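Local coordinates for competence damage-inducible protein A (Klebsiella pneumoniae subsp. pneumoniae MGH 78578, PDB 5V01) that is of unknown function but belongs to the CinA family, whose relatives include enzymes that deamidate nicotinamide mononucleotide, at residues A20-A25 against A163-K168; R24-R29 against A55-T60. All coordinates share one frame; numbering follows the deposited sequence.

Contact 1. Residues A20-A25 against A163-K168. With NA (sodium ion), chain E.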
ATOM      1  N   ALA A  20      -3.052 -12.261 -12.369  1.00 13.25           N
ATOM      2  CA  ALA A  20      -2.265 -13.117 -13.281  1.00 14.70           C
ATOM      3  C   ALA A  20      -2.350 -12.610 -14.721  1.00 14.58           C
ATOM      4  O   ALA A  20      -1.341 -12.532 -15.439  1.00 14.68           O
ATOM      5  CB  ALA A  20      -2.704 -14.557 -13.193  1.00 15.52           C
ATOM      6  N   GLU A  21      -3.568 -12.265 -15.137  1.00 13.84           N
ATOM      7  CA  GLU A  21      -3.783 -11.796 -16.495  1.00 14.75           C
ATOM      8  C   GLU A  21      -3.113 -10.436 -16.701  1.00 14.49           C
ATOM      9  O   GLU A  21      -2.474 -10.172 -17.734  1.00 16.43           O
ATOM     10  CB  GLU A  21      -5.282 -11.732 -16.760  1.00 17.49           C
ATOM     11  CG  GLU A  21      -5.672 -11.358 -18.160  1.00 19.92           C
ATOM     12  CD  GLU A  21      -7.177 -11.394 -18.365  1.00 22.01           C
ATOM     13  OE1 GLU A  21      -7.931 -11.789 -17.448  1.00 22.91           O
ATOM     14  OE2 GLU A  21      -7.598 -10.969 -19.446  1.00 31.47           O
ATOM     15  N   VAL A  22      -3.243  -9.570 -15.691  1.00 13.27           N
ATOM     16  CA  VAL A  22      -2.610  -8.242 -15.741  1.00 13.48           C
ATOM     17  C   VAL A  22      -1.083  -8.343 -15.816  1.00 13.27           C
ATOM     18  O   VAL A  22      -0.446  -7.704 -16.636  1.00 14.36           O
ATOM     19  CB  VAL A  22      -3.030  -7.385 -14.530  1.00 14.30           C
ATOM     20  CG1 VAL A  22      -2.109  -6.184 -14.292  1.00 15.16           C
ATOM     21  CG2 VAL A  22      -4.481  -6.935 -14.697  1.00 14.96           C
ATOM     22  N   ALA A  23      -0.515  -9.182 -14.957  1.00 12.87           N
ATOM     23  CA  ALA A  23       0.931  -9.385 -14.965  1.00 14.71           C
ATOM     24  C   ALA A  23       1.450  -9.828 -16.333  1.00 15.46           C
ATOM     25  O   ALA A  23       2.431  -9.284 -16.844  1.00 15.47           O
ATOM     26  CB  ALA A  23       1.313 -10.388 -13.914  1.00 14.91           C
ATOM     27  N   ARG A  24       0.789 -10.817 -16.936  0.50 15.53           N
ATOM     28  CA  ARG A  24       1.236 -11.323 -18.228  0.50 17.30           C
ATOM     29  C   ARG A  24       1.205 -10.246 -19.307  0.50 17.61           C
ATOM     30  O   ARG A  24       2.121 -10.142 -20.117  0.50 19.30           O
ATOM     31  CB  ARG A  24       0.394 -12.521 -18.654  0.50 20.49           C
ATOM     32  CG  ARG A  24       1.132 -13.832 -18.556  0.50 25.34           C
ATOM     33  CD  ARG A  24       0.200 -14.994 -18.829  0.50 25.20           C
ATOM     34  NE  ARG A  24      -0.825 -15.092 -17.796  0.50 24.24           N
ATOM     35  CZ  ARG A  24      -2.130 -15.037 -18.030  0.50 21.18           C
ATOM     36  NH1 ARG A  24      -2.590 -14.912 -19.272  0.50 21.12           N
ATOM     37  NH2 ARG A  24      -2.974 -15.125 -17.019  0.50 18.34           N
ATOM     38  N   ALA A  25       0.139  -9.452 -19.314  1.00 16.42           N
ATOM     39  CA  ALA A  25      -0.025  -8.408 -20.322  1.00 16.96           C
ATOM     40  C   ALA A  25       1.003  -7.294 -20.140  1.00 15.57           C
ATOM     41  O   ALA A  25       1.585  -6.820 -21.111  1.00 19.44           O
ATOM     42  CB  ALA A  25      -1.432  -7.868 -20.274  1.00 15.92           C
ATOM     43  N   ALA A 163      -9.967  -5.541 -13.067  1.00 12.18           N
ATOM     44  CA  ALA A 163     -10.723  -6.037 -14.225  1.00 12.21           C
ATOM     45  C   ALA A 163     -10.711  -4.982 -15.328  1.00 12.47           C
ATOM     46  O   ALA A 163     -10.511  -5.301 -16.508  1.00 13.96           O
ATOM     47  CB  ALA A 163     -12.137  -6.398 -13.832  1.00 13.82           C
ATOM     48  N   ALA A 164     -10.905  -3.722 -14.951  1.00 12.42           N
ATOM     49  CA  ALA A 164     -10.879  -2.641 -15.952  1.00 12.72           C
ATOM     50  C   ALA A 164      -9.479  -2.481 -16.554  1.00 12.53           C
ATOM     51  O   ALA A 164      -9.301  -2.274 -17.757  1.00 14.36           O
ATOM     52  CB  ALA A 164     -11.351  -1.341 -15.343  1.00 13.19           C
ATOM     53  N   LEU A 165      -8.449  -2.590 -15.703  1.00 12.10           N
ATOM     54  CA  LEU A 165      -7.078  -2.549 -16.197  1.00 12.30           C
ATOM     55  C   LEU A 165      -6.822  -3.679 -17.206  1.00 13.34           C
ATOM     56  O   LEU A 165      -6.201  -3.442 -18.239  1.00 14.14           O
ATOM     57  CB  LEU A 165      -6.095  -2.675 -15.039  1.00 12.23           C
ATOM     58  CG  LEU A 165      -4.617  -2.726 -15.461  1.00 13.31           C
ATOM     59  CD1 LEU A 165      -4.200  -1.444 -16.175  1.00 15.12           C
ATOM     60  CD2 LEU A 165      -3.706  -3.023 -14.279  1.00 14.36           C
ATOM     61  N   SER A 166      -7.300  -4.894 -16.898  0.50 13.25           N
ATOM     62  CA  SER A 166      -7.129  -6.060 -17.789  0.50 14.19           C
ATOM     63  C   SER A 166      -7.714  -5.809 -19.183  0.50 14.78           C
ATOM     64  O   SER A 166      -7.078  -6.122 -20.215  0.50 19.44           O
ATOM     65  CB  SER A 166      -7.684  -7.359 -17.152  0.50 14.83           C
ATOM     66  OG  SER A 166      -9.102  -7.532 -17.247  0.50 15.48           O
ATOM     67  N   GLU A 167      -8.896  -5.196 -19.191  1.00 12.83           N
ATOM     68  CA  GLU A 167      -9.564  -4.791 -20.419  1.00 13.68           C
ATOM     69  C   GLU A 167      -8.770  -3.744 -21.175  1.00 13.52           C
ATOM     70  O   GLU A 167      -8.546  -3.867 -22.380  1.00 15.45           O
ATOM     71  CB  GLU A 167     -10.997  -4.344 -20.128  1.00 15.11           C
ATOM     72  CG  GLU A 167     -11.917  -4.186 -21.324  1.00 17.23           C
ATOM     73  CD  GLU A 167     -11.688  -2.952 -22.152  1.00 18.84           C
ATOM     74  OE1 GLU A 167     -11.039  -1.982 -21.706  1.00 20.27           O
ATOM     75  OE2 GLU A 167     -12.173  -2.968 -23.297  1.00 25.21           O
ATOM     76  N   LYS A 168      -8.311  -2.720 -20.453  1.00 12.92           N
ATOM     77  CA  LYS A 168      -7.560  -1.656 -21.085  1.00 13.06           C
ATOM     78  C   LYS A 168      -6.247  -2.112 -21.685  1.00 12.56           C
ATOM     79  O   LYS A 168      -5.881  -1.663 -22.776  1.00 12.95           O
ATOM     80  CB  LYS A 168      -7.357  -0.472 -20.142  1.00 13.66           C
ATOM     81  CG  LYS A 168      -8.666   0.230 -19.809  1.00 15.40           C
ATOM     82  CD  LYS A 168      -8.558   1.218 -18.661  1.00 18.52           C
ATOM     83  CE  LYS A 168      -9.904   1.565 -18.033  1.00 19.18           C
ATOM     84  NZ  LYS A 168     -10.815   2.165 -19.015  1.00 22.07           N
TER
HETATM   85 NA    NA E 203      -5.682  -7.814 -20.826  1.00 36.23          NA
HETATM   86  O   HOH W   1     -10.323 -10.279 -17.327  1.00 24.82           O
HETATM   87  O   HOH W   2      -4.464  -8.008 -18.729  1.00 27.30           O
HETATM   88  O   HOH W   3      -5.183 -10.528 -21.133  1.00 51.29           O

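Contact 2. Residues R24-R29 against A55-T60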
ATOM      1  N   ARG A  24       0.789 -10.817 -16.936  0.50 15.53           N
ATOM      2  CA  ARG A  24       1.236 -11.323 -18.228  0.50 17.30           C
ATOM      3  C   ARG A  24       1.205 -10.246 -19.307  0.50 17.61           C
ATOM      4  O   ARG A  24       2.121 -10.142 -20.117  0.50 19.30           O
ATOM      5  CB  ARG A  24       0.394 -12.521 -18.654  0.50 20.49           C
ATOM      6  CG  ARG A  24       1.132 -13.832 -18.556  0.50 25.34           C
ATOM      7  CD  ARG A  24       0.200 -14.994 -18.829  0.50 25.20           C
ATOM      8  NE  ARG A  24      -0.825 -15.092 -17.796  0.50 24.24           N
ATOM      9  CZ  ARG A  24      -2.130 -15.037 -18.030  0.50 21.18           C
ATOM     10  NH1 ARG A  24      -2.590 -14.912 -19.272  0.50 21.12           N
ATOM     11  NH2 ARG A  24      -2.974 -15.125 -17.019  0.50 18.34           N
ATOM     12  N   ALA A  25       0.139  -9.452 -19.314  1.00 16.42           N
ATOM     13  CA  ALA A  25      -0.025  -8.408 -20.322  1.00 16.96           C
ATOM     14  C   ALA A  25       1.003  -7.294 -20.140  1.00 15.57           C
ATOM     15  O   ALA A  25       1.585  -6.820 -21.111  1.00 19.44           O
ATOM     16  CB  ALA A  25      -1.432  -7.868 -20.274  1.00 15.92           C
ATOM     17  N   LEU A  26       1.237  -6.887 -18.884  1.00 15.58           N
ATOM     18  CA  LEU A  26       2.272  -5.896 -18.612  1.00 15.72           C
ATOM     19  C   LEU A  26       3.659  -6.392 -19.011  1.00 17.17           C
ATOM     20  O   LEU A  26       4.405  -5.671 -19.675  1.00 18.04           O
ATOM     21  CB  LEU A  26       2.276  -5.484 -17.143  1.00 14.86           C
ATOM     22  CG  LEU A  26       1.069  -4.673 -16.680  1.00 13.42           C
ATOM     23  CD1 LEU A  26       1.081  -4.628 -15.150  1.00 14.84           C
ATOM     24  CD2 LEU A  26       1.065  -3.262 -17.253  1.00 15.23           C
ATOM     25  N   ILE A  27       3.987  -7.617 -18.610  1.00 16.71           N
ATOM     26  CA  ILE A  27       5.304  -8.199 -18.898  1.00 17.54           C
ATOM     27  C   ILE A  27       5.508  -8.352 -20.406  1.00 19.29           C
ATOM     28  O   ILE A  27       6.586  -8.034 -20.913  1.00 22.56           O
ATOM     29  CB  ILE A  27       5.504  -9.532 -18.143  1.00 18.84           C
ATOM     30  CG1 ILE A  27       5.615  -9.260 -16.638  1.00 18.52           C
ATOM     31  CG2 ILE A  27       6.755 -10.267 -18.612  1.00 20.44           C
ATOM     32  CD1 ILE A  27       5.429 -10.494 -15.803  1.00 19.15           C
ATOM     33  N   ALA A  28       4.453  -8.765 -21.121  1.00 19.61           N
ATOM     34  CA  ALA A  28       4.526  -8.918 -22.580  1.00 20.39           C
ATOM     35  C   ALA A  28       4.860  -7.607 -23.294  1.00 22.57           C
ATOM     36  O   ALA A  28       5.515  -7.636 -24.353  1.00 25.33           O
ATOM     37  CB  ALA A  28       3.237  -9.512 -23.122  1.00 20.66           C
ATOM     38  N   ARG A  29       4.440  -6.477 -22.705  1.00 21.49           N
ATOM     39  CA  ARG A  29       4.671  -5.163 -23.327  1.00 17.65           C
ATOM     40  C   ARG A  29       5.861  -4.412 -22.757  1.00 20.57           C
ATOM     41  O   ARG A  29       6.229  -3.376 -23.288  1.00 25.59           O
ATOM     42  CB  ARG A  29       3.418  -4.305 -23.187  1.00 21.42           C
ATOM     43  CG  ARG A  29       2.294  -4.863 -24.015  1.00 22.39           C
ATOM     44  CD  ARG A  29       0.979  -4.216 -23.705  1.00 23.80           C
ATOM     45  NE  ARG A  29      -0.068  -4.747 -24.579  1.00 25.97           N
ATOM     46  CZ  ARG A  29      -0.607  -5.966 -24.477  1.00 23.59           C
ATOM     47  NH1 ARG A  29      -0.229  -6.837 -23.524  1.00 27.41           N
ATOM     48  NH2 ARG A  29      -1.541  -6.318 -25.331  1.00 26.08           N
ATOM     49  N   ALA A  55       7.982  -8.047  -9.262  1.00 18.13           N
ATOM     50  CA  ALA A  55       9.060  -7.130  -9.608  1.00 21.06           C
ATOM     51  C   ALA A  55       9.223  -6.940 -11.113  1.00 19.49           C
ATOM     52  O   ALA A  55       9.800  -5.956 -11.544  1.00 20.42           O
ATOM     53  CB  ALA A  55      10.358  -7.613  -9.007  1.00 28.15           C
ATOM     54  N   ALA A  56       8.715  -7.887 -11.903  1.00 17.63           N
ATOM     55  CA  ALA A  56       8.755  -7.786 -13.357  1.00 17.04           C
ATOM     56  C   ALA A  56       7.809  -6.718 -13.922  1.00 15.76           C
ATOM     57  O   ALA A  56       7.926  -6.356 -15.108  1.00 18.43           O
ATOM     58  CB  ALA A  56       8.450  -9.137 -13.984  1.00 18.15           C
ATOM     59  N   PHE A  57       6.867  -6.234 -13.106  1.00 13.93           N
ATOM     60  CA  PHE A  57       5.897  -5.234 -13.593  1.00 14.44           C
ATOM     61  C   PHE A  57       5.469  -4.145 -12.618  1.00 13.00           C
ATOM     62  O   PHE A  57       4.722  -3.256 -12.994  1.00 13.73           O
ATOM     63  CB  PHE A  57       4.635  -5.925 -14.134  1.00 14.88           C
ATOM     64  CG  PHE A  57       3.862  -6.669 -13.090  1.00 14.34           C
ATOM     65  CD1 PHE A  57       2.882  -6.038 -12.339  1.00 13.42           C
ATOM     66  CD2 PHE A  57       4.168  -7.994 -12.804  1.00 14.86           C
ATOM     67  CE1 PHE A  57       2.194  -6.743 -11.357  1.00 15.08           C
ATOM     68  CE2 PHE A  57       3.481  -8.690 -11.843  1.00 16.56           C
ATOM     69  CZ  PHE A  57       2.513  -8.059 -11.095  1.00 16.59           C
ATOM     70  N   TYR A  58       5.914  -4.204 -11.366  1.00 14.34           N
ATOM     71  CA  TYR A  58       5.401  -3.301 -10.318  1.00 13.67           C
ATOM     72  C   TYR A  58       6.439  -3.133  -9.253  1.00 14.74           C
ATOM     73  O   TYR A  58       7.055  -4.116  -8.808  1.00 17.66           O
ATOM     74  CB  TYR A  58       4.157  -3.927  -9.675  1.00 14.26           C
ATOM     75  CG  TYR A  58       3.509  -3.124  -8.549  1.00 12.57           C
ATOM     76  CD1 TYR A  58       3.862  -3.316  -7.228  1.00 13.22           C
ATOM     77  CD2 TYR A  58       2.520  -2.212  -8.823  1.00 13.43           C
ATOM     78  CE1 TYR A  58       3.256  -2.594  -6.214  1.00 13.44           C
ATOM     79  CE2 TYR A  58       1.903  -1.497  -7.841  1.00 13.40           C
ATOM     80  CZ  TYR A  58       2.269  -1.675  -6.525  1.00 12.10           C
ATOM     81  OH  TYR A  58       1.623  -0.979  -5.531  1.00 11.99           O
ATOM     82  N   ASP A  59       6.635  -1.907  -8.805  1.00 13.91           N
ATOM     83  CA  ASP A  59       7.425  -1.764  -7.594  1.00 16.48           C
ATOM     84  C   ASP A  59       7.046  -0.683  -6.620  1.00 13.24           C
ATOM     85  O   ASP A  59       7.563  -0.748  -5.530  1.00 12.88           O
ATOM     86  CB  ASP A  59       8.901  -1.675  -7.932  1.00 20.82           C
ATOM     87  CG  ASP A  59       9.209  -0.540  -8.848  1.00 20.62           C
ATOM     88  OD1 ASP A  59       8.735   0.561  -8.577  1.00 19.41           O
ATOM     89  OD2 ASP A  59       9.948  -0.753  -9.836  1.00 28.44           O
ATOM     90  N   THR A  60       6.122   0.224  -6.957  1.00 11.64           N
ATOM     91  CA  THR A  60       5.755   1.303  -6.055  1.00 11.49           C
ATOM     92  C   THR A  60       4.247   1.449  -5.893  1.00 10.16           C
ATOM     93  O   THR A  60       3.519   1.564  -6.881  1.00 11.14           O
ATOM     94  CB  THR A  60       6.344   2.625  -6.566  1.00 14.82           C
ATOM     95  OG1 THR A  60       7.773   2.516  -6.639  1.00 16.97           O
ATOM     96  CG2 THR A  60       5.986   3.816  -5.664  1.00 17.04           C
TER

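Contact 1. Residues A20-A25 against A163-K168
Val-22 turns CG1 away from its backbone N (chi1 163°), and Leu-165 does the same with its CG (chi1 177°). These torsions bring the two branched ends together between the helices. Val-22 CG1 lies 3.5 Å from Leu-165 CD2, and the two side chains cross at about a right angle. The other valine methyl, CG2, rests on Ser-166 CB at 4.1 Å. The short helical segments run in the same general direction, with an angle of 34° between them and axes 9.3 Å apart.

At one side of this apolar seam the contact becomes polar. The extended chain of Glu-21 passes alongside Ser-166, with Glu-21 CD 4.2 Å from Ser-166 CB. A water gives a hydrogen bond of 2.8 Å to Glu-21 OE1 and another to Ser-166 OG. Ser-166 is modelled in two conformers, so this second bond is less certain. A sodium ion is bound by the backbone carbonyl of Ser-166, with O to NA at 2.3 Å, and by two waters. One of these waters donates to Glu-21 OE2 at 3.0 Å. The other gives a weak bond to Glu-21 O. Glu-21 OE2 itself stays 3.9 Å from the ion, so the glutamate acts as a second-shell group. Its negative charge probably helps to balance the ion.

The contact is the side-by-side packing of two roughly parallel helices, 15-29 and 150-169, in an alpha/beta fold. Leu-165 also reaches Ile-107 and Ile-109 of central strand 107-113, tying the pair to the mixed sheet. Lys-168 forms a salt bridge with Glu-140 on strand 138-145.

Contact 2. Residues R24-R29 against A55-T60
Ala-56 meets the helix first, through its methyl group. Ile-27 CD1 lies 3.8 Å from Ala-56 CB, and Ile-27 CG1 runs close to the same methyl. Ile-27 is solvent-exposed, so this is the outer margin of the contact.

Phe-57 follows and carries the buried part. Its CG sits between the backbone N and the carbonyl carbon (chi1 65°), which lays the ring along the helix, its CB and CD1 side against Leu-26. Leu-26 CD1 comes within 3.6 Å of Phe-57 CD1, and the two side chains cross at about a right angle. The shafts touch as well, with Leu-26 CB 3.8 Å from Phe-57 CB. Ile-27 CD1 approaches obliquely from the same side of the ring plane, 4.1 Å from Phe-57 CD2. No hydrogen bond crosses the contact; the touching side chains are apolar.

Beyond Phe-57 the chain moves away from helix 15-29 and continues as strand 58-64. There Asp-59 OD1 accepts a hydrogen bond from Thr-60 OG1 at 2.9 Å.

The contact joins the C-terminal end of helix 15-29 to the entry of strand 58-64. Phe-57 also packs on Leu-48 of helix 43-50 and pairs through its backbone with Leu-33 of neighbouring strand 33-37. Leu-26 touches Leu-169 of helix 150-169.

Contacts 1 and 2 start from the same helix, 15-29, and share Arg-24 and Ala-25. Their centres are about 10 Å apart, on the same side of the chain's centre. In contact 1 the helix meets 163-168, near the end of the chain. In contact 2 it meets 55-60, only 26 residues further on. They touch directly where Ala-23 CB lies 3.4 Å from Phe-57 CE2. Helix 15-29 thus bridges helix 150-169 and the start of strand 58-64, an outermost strand of this chain's mixed sheet. The pair joins early and late parts of one alpha/beta domain. The far end of segment 55-60, at Asp-59 and Thr-60, reaches the second subunit.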